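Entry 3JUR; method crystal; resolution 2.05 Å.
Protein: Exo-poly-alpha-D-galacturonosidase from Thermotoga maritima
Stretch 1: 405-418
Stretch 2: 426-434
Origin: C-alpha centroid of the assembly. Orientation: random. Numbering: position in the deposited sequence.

Stretch 1 405-418: ISDTIIEGAKISVL
Stretch 2 (426-434) MENVIMNGS

The two stretches run side by side in one chain and pair in parallel. The axes of strands 408-411 and 429-431 lie 4.7 Å apart and differ in direction by 3°. The register is constant: Ile405 faces Met426, Ser406 faces Glu427, Ile409 faces Ile430 and Ile410 faces Met431, with CA-CA separations of 4.6 to 5.0 Å. Together they bury 852 Å².

Most residues have extended backbones. Both stretches turn a corner where Asp407 lies beside Asn428. Asp407 (phi/psi 49/46) and Asn428 (51/62) take left-handed angles. Asn432 (40/51) and Gly433 (89/-16) are the central residues of a type I' turn from Met431 to Ser434, in which Met431 N bonds Ser434 O and Ser434 N bonds Met431 O, both at 2.9 Å.

Backbone hydrogen bonds form a parallel ladder. Leading into the corner, Glu427 N donates to Ile405 O (2.9 Å) and Asp407 N to Glu427 O (3.0 Å). At the corner the bond from Thr408 N to Asn428 O is weak, at 3.3 Å. Regular pairing then resumes: Ile430 N to Thr408 O (2.9 Å), Ile410 N to Ile430 O (2.9 Å) and Asn432 N to Ile410 O (2.8 Å). Ile405, Glu427, Thr408, Ile430 and Ile410 carbonyls also receive CA-H contacts, such as Met426 CA to Ile405 O at 3.0 Å.

Side-chain polar contacts mark the corner and the turn. Asn428 (chi1 t, chi2 39°) donates from ND2 to Asp407 OD1 (3.0 Å); Asp407 has chi1 m. Within stretch 1, Thr408 OG1 donates to Ser406 O (2.8 Å). Glu411 (m, m, chi3 -36°) points away at CB, but its end returns and OE2 accepts from Gly433 N (2.9 Å). Asn432 (chi1 m, chi2 -34°) also points away at CB, yet its amide reaches stretch 1. Asn432 OD1 accepts from Ala413 N (3.0 Å). Asn432 ND2 lies 2.7 Å from Ala413 O and 3.1 Å from Ser416 OG. Ser416 has chi1 m and points toward stretch 2.

Apolar contacts lie on both faces of the sheet. Ile405, Ile410, Met426, Val429 and Met431 share one face. There Ile405 CG2 meets Met426 CE (3.7 Å) and Val429 CG1 (4.1 Å), while Ile410 CD1 meets Met431 CE (3.6 Å). Val417 CG2 lies 4.2 Å from Met431 SD. On the other face, Ile409 CG2 approaches Ile430 CB (4.1 Å). Ile405, Ile409, Ile410 and Ile430 are m, t. Met426 is m, t, p; Met431 has chi -79°, -147° and 148°. Val429 is m, Val417 t.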

# COMPACT_ATOMS: atom_id res chain seq x y z
N ILE D 405 -14.10 -1.86 -12.21
CA ILE D 405 -12.67 -1.68 -12.43
C ILE D 405 -11.93 -2.77 -11.66
O ILE D 405 -12.10 -2.92 -10.45
CB ILE D 405 -12.20 -0.27 -11.98
CG1 ILE D 405 -13.02 0.81 -12.70
CG2 ILE D 405 -10.71 -0.09 -12.25
CD1 ILE D 405 -12.85 2.20 -12.15
N SER D 406 -11.11 -3.56 -12.36
CA SER D 406 -10.44 -4.68 -11.73
C SER D 406 -9.02 -4.89 -12.22
O SER D 406 -8.67 -4.48 -13.34
CB SER D 406 -11.27 -5.95 -11.88
OG SER D 406 -11.53 -6.18 -13.25
N ASP D 407 -8.20 -5.52 -11.37
CA ASP D 407 -6.80 -5.80 -11.69
C ASP D 407 -6.08 -4.56 -12.23
O ASP D 407 -5.38 -4.63 -13.24
CB ASP D 407 -6.70 -6.95 -12.70
CG ASP D 407 -7.41 -8.21 -12.23
OD1 ASP D 407 -7.59 -8.40 -11.01
OD2 ASP D 407 -7.78 -9.03 -13.10
N THR D 408 -6.28 -3.43 -11.56
CA THR D 408 -5.90 -2.13 -12.10
C THR D 408 -5.06 -1.33 -11.09
O THR D 408 -5.32 -1.37 -9.88
CB THR D 408 -7.17 -1.35 -12.56
OG1 THR D 408 -7.67 -1.94 -13.77
CG2 THR D 408 -6.90 0.14 -12.80
N ILE D 409 -4.05 -0.63 -11.61
CA ILE D 409 -3.17 0.21 -10.81
C ILE D 409 -3.20 1.62 -11.39
O ILE D 409 -2.90 1.81 -12.57
CB ILE D 409 -1.71 -0.32 -10.81
CG1 ILE D 409 -1.65 -1.79 -10.37
CG2 ILE D 409 -0.81 0.55 -9.89
CD1 ILE D 409 -0.32 -2.49 -10.65
N ILE D 410 -3.56 2.59 -10.56
CA ILE D 410 -3.49 4.01 -10.95
C ILE D 410 -2.69 4.78 -9.90
O ILE D 410 -3.03 4.77 -8.72
CB ILE D 410 -4.90 4.65 -11.14
CG1 ILE D 410 -5.73 3.87 -12.16
CG2 ILE D 410 -4.77 6.13 -11.56
CD1 ILE D 410 -7.19 4.24 -12.19
N GLU D 411 -1.62 5.43 -10.34
CA GLU D 411 -0.73 6.13 -9.42
C GLU D 411 -0.58 7.61 -9.77
O GLU D 411 -0.54 7.97 -10.94
CB GLU D 411 0.65 5.47 -9.40
CG GLU D 411 0.67 4.14 -8.65
CD GLU D 411 0.33 4.29 -7.18
OE1 GLU D 411 0.74 5.32 -6.58
OE2 GLU D 411 -0.34 3.39 -6.61
N GLY D 412 -0.48 8.44 -8.73
CA GLY D 412 -0.18 9.86 -8.91
C GLY D 412 -1.35 10.70 -9.37
O GLY D 412 -1.16 11.78 -9.94
N ALA D 413 -2.57 10.22 -9.15
CA ALA D 413 -3.76 11.03 -9.38
C ALA D 413 -4.07 11.79 -8.09
O ALA D 413 -3.93 11.24 -7.00
CB ALA D 413 -4.93 10.16 -9.79
N LYS D 414 -4.46 13.05 -8.21
CA LYS D 414 -4.72 13.86 -7.02
C LYS D 414 -5.94 13.36 -6.24
O LYS D 414 -5.84 13.11 -5.04
CB LYS D 414 -4.84 15.35 -7.38
CG LYS D 414 -3.46 16.00 -7.60
CD LYS D 414 -3.56 17.46 -8.06
CE LYS D 414 -3.51 17.57 -9.59
NZ LYS D 414 -3.24 18.99 -10.00
N ILE D 415 -7.07 13.21 -6.92
CA ILE D 415 -8.26 12.61 -6.33
C ILE D 415 -8.43 11.19 -6.89
O ILE D 415 -8.36 10.99 -8.10
CB ILE D 415 -9.51 13.48 -6.61
CG1 ILE D 415 -9.39 14.80 -5.85
CG2 ILE D 415 -10.81 12.73 -6.21
CD1 ILE D 415 -10.31 15.90 -6.33
N SER D 416 -8.62 10.22 -6.00
CA SER D 416 -8.85 8.83 -6.43
C SER D 416 -10.25 8.62 -7.01
O SER D 416 -10.38 8.13 -8.14
CB SER D 416 -8.62 7.85 -5.27
OG SER D 416 -7.28 7.93 -4.83
N VAL D 417 -11.28 8.97 -6.25
CA VAL D 417 -12.66 8.78 -6.72
C VAL D 417 -13.52 10.03 -6.46
O VAL D 417 -13.55 10.58 -5.35
CB VAL D 417 -13.34 7.51 -6.09
CG1 VAL D 417 -14.79 7.34 -6.60
CG2 VAL D 417 -12.53 6.25 -6.40
N LEU D 418 -14.18 10.48 -7.52
CA LEU D 418 -15.32 11.38 -7.38
C LEU D 418 -16.49 10.62 -7.97
O LEU D 418 -16.49 10.27 -9.15
CB LEU D 418 -15.09 12.72 -8.10
CG LEU D 418 -16.21 13.76 -7.98
CD1 LEU D 418 -15.69 15.17 -8.18
CD2 LEU D 418 -17.31 13.48 -9.00
N MET D 426 -14.94 -2.04 -7.58
CA MET D 426 -13.51 -2.25 -7.83
C MET D 426 -13.07 -3.56 -7.17
O MET D 426 -13.45 -3.84 -6.03
CB MET D 426 -12.68 -1.07 -7.31
CG MET D 426 -13.14 0.30 -7.84
SD MET D 426 -11.98 1.65 -7.55
CE MET D 426 -10.87 1.44 -8.92
N GLU D 427 -12.30 -4.36 -7.91
CA GLU D 427 -11.79 -5.63 -7.40
C GLU D 427 -10.29 -5.73 -7.70
O GLU D 427 -9.89 -5.56 -8.84
CB GLU D 427 -12.56 -6.80 -8.00
CG GLU D 427 -14.05 -6.80 -7.64
CD GLU D 427 -14.79 -8.08 -8.04
OE1 GLU D 427 -14.15 -9.03 -8.54
OE2 GLU D 427 -16.03 -8.12 -7.84
N ASN D 428 -9.48 -6.01 -6.67
CA ASN D 428 -8.02 -6.08 -6.82
C ASN D 428 -7.43 -4.83 -7.51
O ASN D 428 -6.84 -4.91 -8.61
CB ASN D 428 -7.60 -7.39 -7.53
CG ASN D 428 -6.08 -7.55 -7.64
OD1 ASN D 428 -5.35 -7.21 -6.70
ND2 ASN D 428 -5.60 -8.06 -8.78
N VAL D 429 -7.61 -3.67 -6.88
CA VAL D 429 -7.11 -2.39 -7.41
C VAL D 429 -6.12 -1.72 -6.47
O VAL D 429 -6.24 -1.81 -5.24
CB VAL D 429 -8.24 -1.36 -7.74
CG1 VAL D 429 -9.14 -1.86 -8.85
CG2 VAL D 429 -9.04 -1.03 -6.47
N ILE D 430 -5.14 -1.04 -7.05
CA ILE D 430 -4.23 -0.18 -6.30
C ILE D 430 -4.47 1.23 -6.82
O ILE D 430 -4.41 1.48 -8.02
CB ILE D 430 -2.74 -0.62 -6.46
CG1 ILE D 430 -2.56 -2.08 -6.00
CG2 ILE D 430 -1.82 0.33 -5.69
CD1 ILE D 430 -1.14 -2.66 -6.20
N MET D 431 -4.77 2.14 -5.90
CA MET D 431 -5.06 3.53 -6.23
C MET D 431 -4.25 4.44 -5.35
O MET D 431 -4.47 4.47 -4.14
CB MET D 431 -6.54 3.84 -6.01
CG MET D 431 -7.44 3.36 -7.11
SD MET D 431 -8.83 4.49 -7.31
CE MET D 431 -9.05 4.28 -9.06
N ASN D 432 -3.31 5.18 -5.95
CA ASN D 432 -2.37 6.03 -5.20
C ASN D 432 -1.88 5.38 -3.91
O ASN D 432 -1.96 5.97 -2.83
CB ASN D 432 -2.99 7.42 -4.91
CG ASN D 432 -3.52 8.11 -6.17
OD1 ASN D 432 -2.97 7.96 -7.27
ND2 ASN D 432 -4.61 8.84 -6.01
N GLY D 433 -1.41 4.13 -4.01
CA GLY D 433 -0.82 3.44 -2.86
C GLY D 433 -1.77 2.63 -1.99
O GLY D 433 -1.32 1.81 -1.20
N SER D 434 -3.07 2.87 -2.13
CA SER D 434 -4.08 2.13 -1.37
C SER D 434 -4.50 0.88 -2.14
O SER D 434 -4.92 0.97 -3.29
CB SER D 434 -5.31 3.00 -1.08
OG SER D 434 -5.09 3.86 0.02